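Local coordinates for phospho-2-dehydro-3-deoxyheptonate aldolase (PDB 3TQK), which probably catalyses the condensation of phosphoenolpyruvate with D-erythrose 4-phosphate to give DAHP, the first step of the pathway to chorismate, at residues K259-C264 with G295-S300; G181-T186 with H227-G232. All coordinates share one frame; numbering follows the deposited sequence.

How the contacts relate
Contact 2 comes first along the chain. It pairs 181-186, at the end of strand 179-183, with 227-232, on strand 226-230, and closes a loop holding helix 191-200 and the antiparallel pair 205-209 and 215-220. The chain then runs through helix 241-253 into 259-264. Contact 1 closes the next loop, over helices 266-269 and 276-289, when 295-300 returns beside strand 260-263. The two loops follow in series and neither nests nor crosses. Strands 226-230 and 260-263 are neighbours, so the contacts tie the last four strands of the eight-stranded barrel together. A salt bridge between Lys183 and Asp263 also joins them inside it.

Contact 1 (K259-C264 with G295-S300); sequences KVMIDC and GVMIES. With MN (manganese (II) ion), chain B.
Ile262 and Gly295 meet in the ladder of backbone bonds between the seventh and eighth strands of a TIM barrel. Strands 260-263 and 295-299 run parallel, their segment axes 19° apart. Ile262 N gives its hydrogen to Gly295 O at 2.9 Å. Ile262 O in turn accepts from Met297 N at 3.0 Å, and Val296 CA makes a CA-H...O contact with the same oxygen. Cys264 N bonds Met297 O at 2.9 Å, with the donor in the carbonyl plane.

The tight packing lies on the barrel-interior face, with Met261, Asp263 and Met297; both Met residues are selenomethionine. Met261 CG stands anti to the backbone N (chi1 170°), and the chain bends only near its end. Its SE touches Met297 CG at 3.7 Å, the two side chains crossing at about a right angle. Met297 CB also lies 3.7 Å from Asp263 OD1. On the outer face Ile262 and Val296 both pack on Ile283 of helix 276-289. Cys264 SG reaches Val296 CB there at 4.1 Å.

The contact is looser beyond Cys264. The CA atoms of Cys264 and Ile298 are already 5.7 Å apart, and Glu299 and Ser300 make no contact with 259-264. This end carries the metal site. Cys58, His266 and Asp322 bind the manganese together with Glu299. Asp263 serves as a second-shell residue: its OD2 bonds His266 ND1 and makes a salt bridge with Lys183, while its OD1 bonds Ser265 N. The bond to ND1 probably orients the His266 ring, whose NE2 binds the metal. Glu299 OE1 is bonded to Ser265 OG, and Glu299 OE2 binds the manganese at 2.0 Å.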
loop_
_atom_site.group_PDB
_atom_site.type_symbol
_atom_site.label_atom_id
_atom_site.label_comp_id
_atom_site.label_asym_id
_atom_site.label_seq_id
_atom_site.Cartn_x
_atom_site.Cartn_y
_atom_site.Cartn_z
ATOM N N LYS A 259 -16.081 -16.185 7.226
ATOM C CA LYS A 259 -15.265 -17.405 7.194
ATOM C C LYS A 259 -13.963 -17.218 6.403
ATOM O O LYS A 259 -13.653 -16.115 5.955
ATOM C CB LYS A 259 -16.074 -18.583 6.633
ATOM C CG LYS A 259 -17.439 -18.792 7.257
ATOM C CD LYS A 259 -17.401 -19.165 8.711
ATOM C CE LYS A 259 -18.763 -19.731 9.112
ATOM N NZ LYS A 259 -18.737 -20.325 10.454
ATOM N N VAL A 260 -13.220 -18.313 6.234
ATOM C CA VAL A 260 -11.869 -18.295 5.676
ATOM C C VAL A 260 -11.844 -18.836 4.254
ATOM O O VAL A 260 -12.471 -19.853 3.960
ATOM C CB VAL A 260 -10.928 -19.174 6.540
ATOM C CG1 VAL A 260 -9.572 -19.330 5.891
ATOM C CG2 VAL A 260 -10.787 -18.589 7.947
HETATM N N MSE A 261 -11.117 -18.145 3.384
HETATM C CA MSE A 261 -10.783 -18.636 2.054
HETATM C C MSE A 261 -9.305 -19.046 2.023
HETATM O O MSE A 261 -8.463 -18.377 2.635
HETATM C CB MSE A 261 -11.038 -17.549 1.004
HETATM C CG MSE A 261 -10.490 -17.883 -0.395
HETATM SE SE MSE A 261 -10.922 -16.527 -1.720
HETATM C CE MSE A 261 -12.880 -16.729 -1.800
ATOM N N ILE A 262 -8.985 -20.119 1.294
ATOM C CA ILE A 262 -7.599 -20.565 1.166
ATOM C C ILE A 262 -7.124 -20.581 -0.295
ATOM O O ILE A 262 -7.734 -21.192 -1.158
ATOM C CB ILE A 262 -7.389 -21.955 1.807
ATOM C CG1 ILE A 262 -7.967 -21.975 3.227
ATOM C CG2 ILE A 262 -5.897 -22.311 1.835
ATOM C CD1 ILE A 262 -7.796 -23.272 3.963
ATOM N N ASP A 263 -6.019 -19.900 -0.556
ATOM C CA ASP A 263 -5.380 -19.921 -1.871
ATOM C C ASP A 263 -4.614 -21.226 -1.985
ATOM O O ASP A 263 -3.740 -21.479 -1.169
ATOM C CB ASP A 263 -4.423 -18.732 -1.995
ATOM C CG ASP A 263 -3.946 -18.486 -3.434
ATOM O OD1 ASP A 263 -4.041 -19.405 -4.278
ATOM O OD2 ASP A 263 -3.464 -17.359 -3.713
ATOM N N CYS A 264 -4.942 -22.069 -2.964
ATOM C CA CYS A 264 -4.166 -23.291 -3.183
ATOM C C CYS A 264 -2.809 -23.019 -3.846
ATOM O O CYS A 264 -1.943 -23.901 -3.864
ATOM C CB CYS A 264 -4.928 -24.287 -4.060
ATOM S SG CYS A 264 -6.519 -24.762 -3.413
ATOM N N GLY A 295 -14.163 -21.126 1.010
ATOM C CA GLY A 295 -13.690 -20.917 -0.361
ATOM C C GLY A 295 -12.230 -21.263 -0.592
ATOM O O GLY A 295 -11.446 -21.385 0.354
ATOM N N VAL A 296 -11.890 -21.457 -1.867
ATOM C CA VAL A 296 -10.516 -21.657 -2.293
ATOM C C VAL A 296 -10.224 -20.829 -3.542
ATOM O O VAL A 296 -11.147 -20.348 -4.212
ATOM C CB VAL A 296 -10.216 -23.145 -2.558
ATOM C CG1 VAL A 296 -10.397 -23.952 -1.281
ATOM C CG2 VAL A 296 -11.106 -23.700 -3.683
HETATM N N MSE A 297 -8.938 -20.632 -3.822
HETATM C CA MSE A 297 -8.492 -20.052 -5.091
HETATM C C MSE A 297 -7.631 -21.067 -5.804
HETATM O O MSE A 297 -6.814 -21.731 -5.178
HETATM C CB MSE A 297 -7.665 -18.794 -4.879
HETATM C CG MSE A 297 -8.199 -17.847 -3.819
HETATM SE SE MSE A 297 -7.347 -16.090 -3.952
HETATM C CE MSE A 297 -7.922 -15.620 -5.769
ATOM N N ILE A 298 -7.822 -21.183 -7.114
ATOM C CA ILE A 298 -7.028 -22.067 -7.950
ATOM C C ILE A 298 -6.524 -21.263 -9.135
ATOM O O ILE A 298 -7.281 -20.497 -9.729
ATOM C CB ILE A 298 -7.883 -23.205 -8.508
ATOM C CG1 ILE A 298 -8.453 -24.059 -7.380
ATOM C CG2 ILE A 298 -7.072 -24.056 -9.494
ATOM C CD1 ILE A 298 -9.546 -24.987 -7.852
ATOM N N GLU A 299 -5.246 -21.424 -9.472
ATOM C CA GLU A 299 -4.677 -20.781 -10.657
ATOM C C GLU A 299 -4.682 -21.795 -11.792
ATOM O O GLU A 299 -4.019 -22.827 -11.721
ATOM C CB GLU A 299 -3.275 -20.202 -10.379
ATOM C CG GLU A 299 -3.326 -18.827 -9.684
ATOM C CD GLU A 299 -1.960 -18.154 -9.512
ATOM O OE1 GLU A 299 -0.979 -18.824 -9.109
ATOM O OE2 GLU A 299 -1.881 -16.929 -9.760
ATOM N N SER A 300 -5.476 -21.501 -12.816
ATOM C CA SER A 300 -5.829 -22.470 -13.844
ATOM C C SER A 300 -5.841 -21.820 -15.225
ATOM O O SER A 300 -6.185 -20.647 -15.359
ATOM C CB SER A 300 -7.220 -23.037 -13.523
ATOM O OG SER A 300 -7.797 -23.713 -14.629
HETATM MN MN MN B . -0.422 -15.541 -9.500
#

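Contact 2 (G181-T186 with H227-G232)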
loop_
_atom_site.group_PDB
_atom_site.type_symbol
_atom_site.label_atom_id
_atom_site.label_comp_id
_atom_site.label_asym_id
_atom_site.label_seq_id
_atom_site.Cartn_x
_atom_site.Cartn_y
_atom_site.Cartn_z
ATOM N N GLY A 181 -11.890 -10.174 -0.200
ATOM C CA GLY A 181 -10.948 -10.934 0.590
ATOM C C GLY A 181 -9.616 -10.199 0.698
ATOM O O GLY A 181 -9.178 -9.548 -0.258
ATOM N N PHE A 182 -8.985 -10.301 1.872
ATOM C CA PHE A 182 -7.697 -9.672 2.152
ATOM C C PHE A 182 -6.659 -10.753 2.393
ATOM O O PHE A 182 -6.784 -11.558 3.325
ATOM C CB PHE A 182 -7.769 -8.821 3.422
ATOM C CG PHE A 182 -8.659 -7.611 3.314
ATOM C CD1 PHE A 182 -10.035 -7.735 3.363
ATOM C CD2 PHE A 182 -8.117 -6.341 3.203
ATOM C CE1 PHE A 182 -10.863 -6.608 3.284
ATOM C CE2 PHE A 182 -8.951 -5.208 3.135
ATOM C CZ PHE A 182 -10.312 -5.350 3.176
ATOM N N LYS A 183 -5.611 -10.751 1.582
ATOM C CA LYS A 183 -4.558 -11.748 1.698
ATOM C C LYS A 183 -3.691 -11.494 2.929
ATOM O O LYS A 183 -3.482 -10.348 3.317
ATOM C CB LYS A 183 -3.716 -11.762 0.420
ATOM C CG LYS A 183 -4.490 -12.319 -0.777
ATOM C CD LYS A 183 -3.597 -12.818 -1.898
ATOM C CE LYS A 183 -4.126 -14.129 -2.484
ATOM N NZ LYS A 183 -3.184 -14.726 -3.478
ATOM N N ASN A 184 -3.205 -12.554 3.565
ATOM C CA ASN A 184 -2.252 -12.368 4.647
ATOM C C ASN A 184 -0.967 -11.795 4.071
ATOM O O ASN A 184 -0.798 -11.746 2.853
ATOM C CB ASN A 184 -2.032 -13.645 5.454
ATOM C CG ASN A 184 -1.296 -14.724 4.692
ATOM O OD1 ASN A 184 -0.092 -14.623 4.454
ATOM N ND2 ASN A 184 -2.004 -15.795 4.365
ATOM N N ALA A 185 -0.099 -11.304 4.941
ATOM C CA ALA A 185 1.108 -10.605 4.512
ATOM C C ALA A 185 2.123 -11.537 3.839
ATOM O O ALA A 185 2.108 -12.752 4.060
ATOM C CB ALA A 185 1.749 -9.888 5.708
ATOM N N THR A 186 3.027 -10.958 3.043
ATOM C CA THR A 186 4.025 -11.759 2.325
ATOM C C THR A 186 4.902 -12.575 3.284
ATOM O O THR A 186 5.372 -13.650 2.924
ATOM C CB THR A 186 4.900 -10.900 1.382
ATOM O OG1 THR A 186 5.651 -9.945 2.139
ATOM C CG2 THR A 186 4.040 -10.171 0.346
ATOM N N HIS A 227 -13.267 -10.718 4.322
ATOM C CA HIS A 227 -12.747 -11.929 4.939
ATOM C C HIS A 227 -11.267 -12.105 4.611
ATOM O O HIS A 227 -10.733 -11.455 3.711
ATOM C CB HIS A 227 -13.511 -13.119 4.405
ATOM C CG HIS A 227 -13.266 -13.358 2.954
ATOM N ND1 HIS A 227 -12.190 -14.088 2.496
ATOM C CD2 HIS A 227 -13.919 -12.912 1.859
ATOM C CE1 HIS A 227 -12.205 -14.095 1.177
ATOM N NE2 HIS A 227 -13.243 -13.388 0.765
ATOM N N VAL A 228 -10.627 -13.020 5.324
ATOM C CA VAL A 228 -9.224 -13.337 5.119
ATOM C C VAL A 228 -9.061 -14.366 4.004
ATOM O O VAL A 228 -9.911 -15.258 3.826
ATOM C CB VAL A 228 -8.598 -13.897 6.418
ATOM C CG1 VAL A 228 -7.164 -14.345 6.195
ATOM C CG2 VAL A 228 -8.665 -12.849 7.503
ATOM N N ILE A 229 -7.981 -14.206 3.241
ATOM C CA ILE A 229 -7.493 -15.221 2.319
ATOM C C ILE A 229 -6.160 -15.696 2.854
ATOM O O ILE A 229 -5.267 -14.881 3.059
ATOM C CB ILE A 229 -7.247 -14.657 0.907
ATOM C CG1 ILE A 229 -8.519 -14.024 0.342
ATOM C CG2 ILE A 229 -6.707 -15.766 -0.028
ATOM C CD1 ILE A 229 -8.270 -13.080 -0.811
ATOM N N LEU A 230 -6.019 -16.999 3.068
ATOM C CA LEU A 230 -4.747 -17.584 3.512
ATOM C C LEU A 230 -3.966 -18.049 2.278
ATOM O O LEU A 230 -4.478 -18.815 1.478
ATOM C CB LEU A 230 -4.984 -18.748 4.473
ATOM C CG LEU A 230 -5.696 -18.432 5.798
ATOM C CD1 LEU A 230 -6.057 -19.720 6.538
ATOM C CD2 LEU A 230 -4.855 -17.511 6.682
ATOM N N ARG A 231 -2.725 -17.592 2.143
ATOM C CA ARG A 231 -1.943 -17.787 0.915
ATOM C C ARG A 231 -0.458 -18.028 1.159
ATOM O O ARG A 231 0.356 -17.816 0.267
ATOM C CB ARG A 231 -2.119 -16.577 -0.026
ATOM C CG ARG A 231 -1.934 -15.216 0.627
ATOM C CD ARG A 231 -0.476 -14.833 0.894
ATOM N NE ARG A 231 0.268 -14.582 -0.342
ATOM C CZ ARG A 231 1.593 -14.523 -0.438
ATOM N NH1 ARG A 231 2.369 -14.707 0.622
ATOM N NH2 ARG A 231 2.149 -14.275 -1.616
ATOM N N GLY A 232 -0.107 -18.469 2.356
ATOM C CA GLY A 232 1.286 -18.746 2.687
ATOM C C GLY A 232 2.140 -17.504 2.853
ATOM O O GLY A 232 1.626 -16.406 3.076
HETATM O O HOH W 1 -0.438 -13.963 -3.350
#
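His227 O is gripped from 181-186 by two groups. Phe182 N donates to it at 2.8 Å, nearly along the C=O axis. Gly181 CA adds a CA-H...O contact at 3.2 Å. The edge of the Phe182 ring also faces this oxygen, nearly in its plane.

The His227 side chain turns back over the neighbouring strand. Its CG sits between the backbone N and the carbonyl carbon (chi1 67°), which places one ring face against Gly181. This is a CH-pi contact, with Gly181 CA 3.5 Å from the ring centroid. The ring is fixed at both nitrogens: ND1 donates to Val228 O in the ring plane, at 2.9 Å, and NE2 is bonded to Trp156 NE1.

Strands 181-183 and 227-230 are the fifth and sixth of the TIM barrel, parallel but strongly twisted, their segment axes 42° apart. Ile229 N donates to Phe182 O from above the carbonyl plane. Asn184 N reaches Ile229 O by a longer bond of 3.2 Å. Phe182 and Val228 point out of the barrel, toward helices 191-200 and 241-253 respectively.

Inside, Ile229 CD1 lies 3.5 Å from Gly181 C, and Ile229 also meets the Lys183 chain at CG. Just beyond the strand, Arg231 bends at chi2 and chi3 and crosses Lys183 at about a right angle, with Arg231 CG against Lys183 CD. Lys183 NZ, salt-bridged to Asp263 OD2, also donates to a water at 2.9 Å, and the same water accepts from Arg231 NH2.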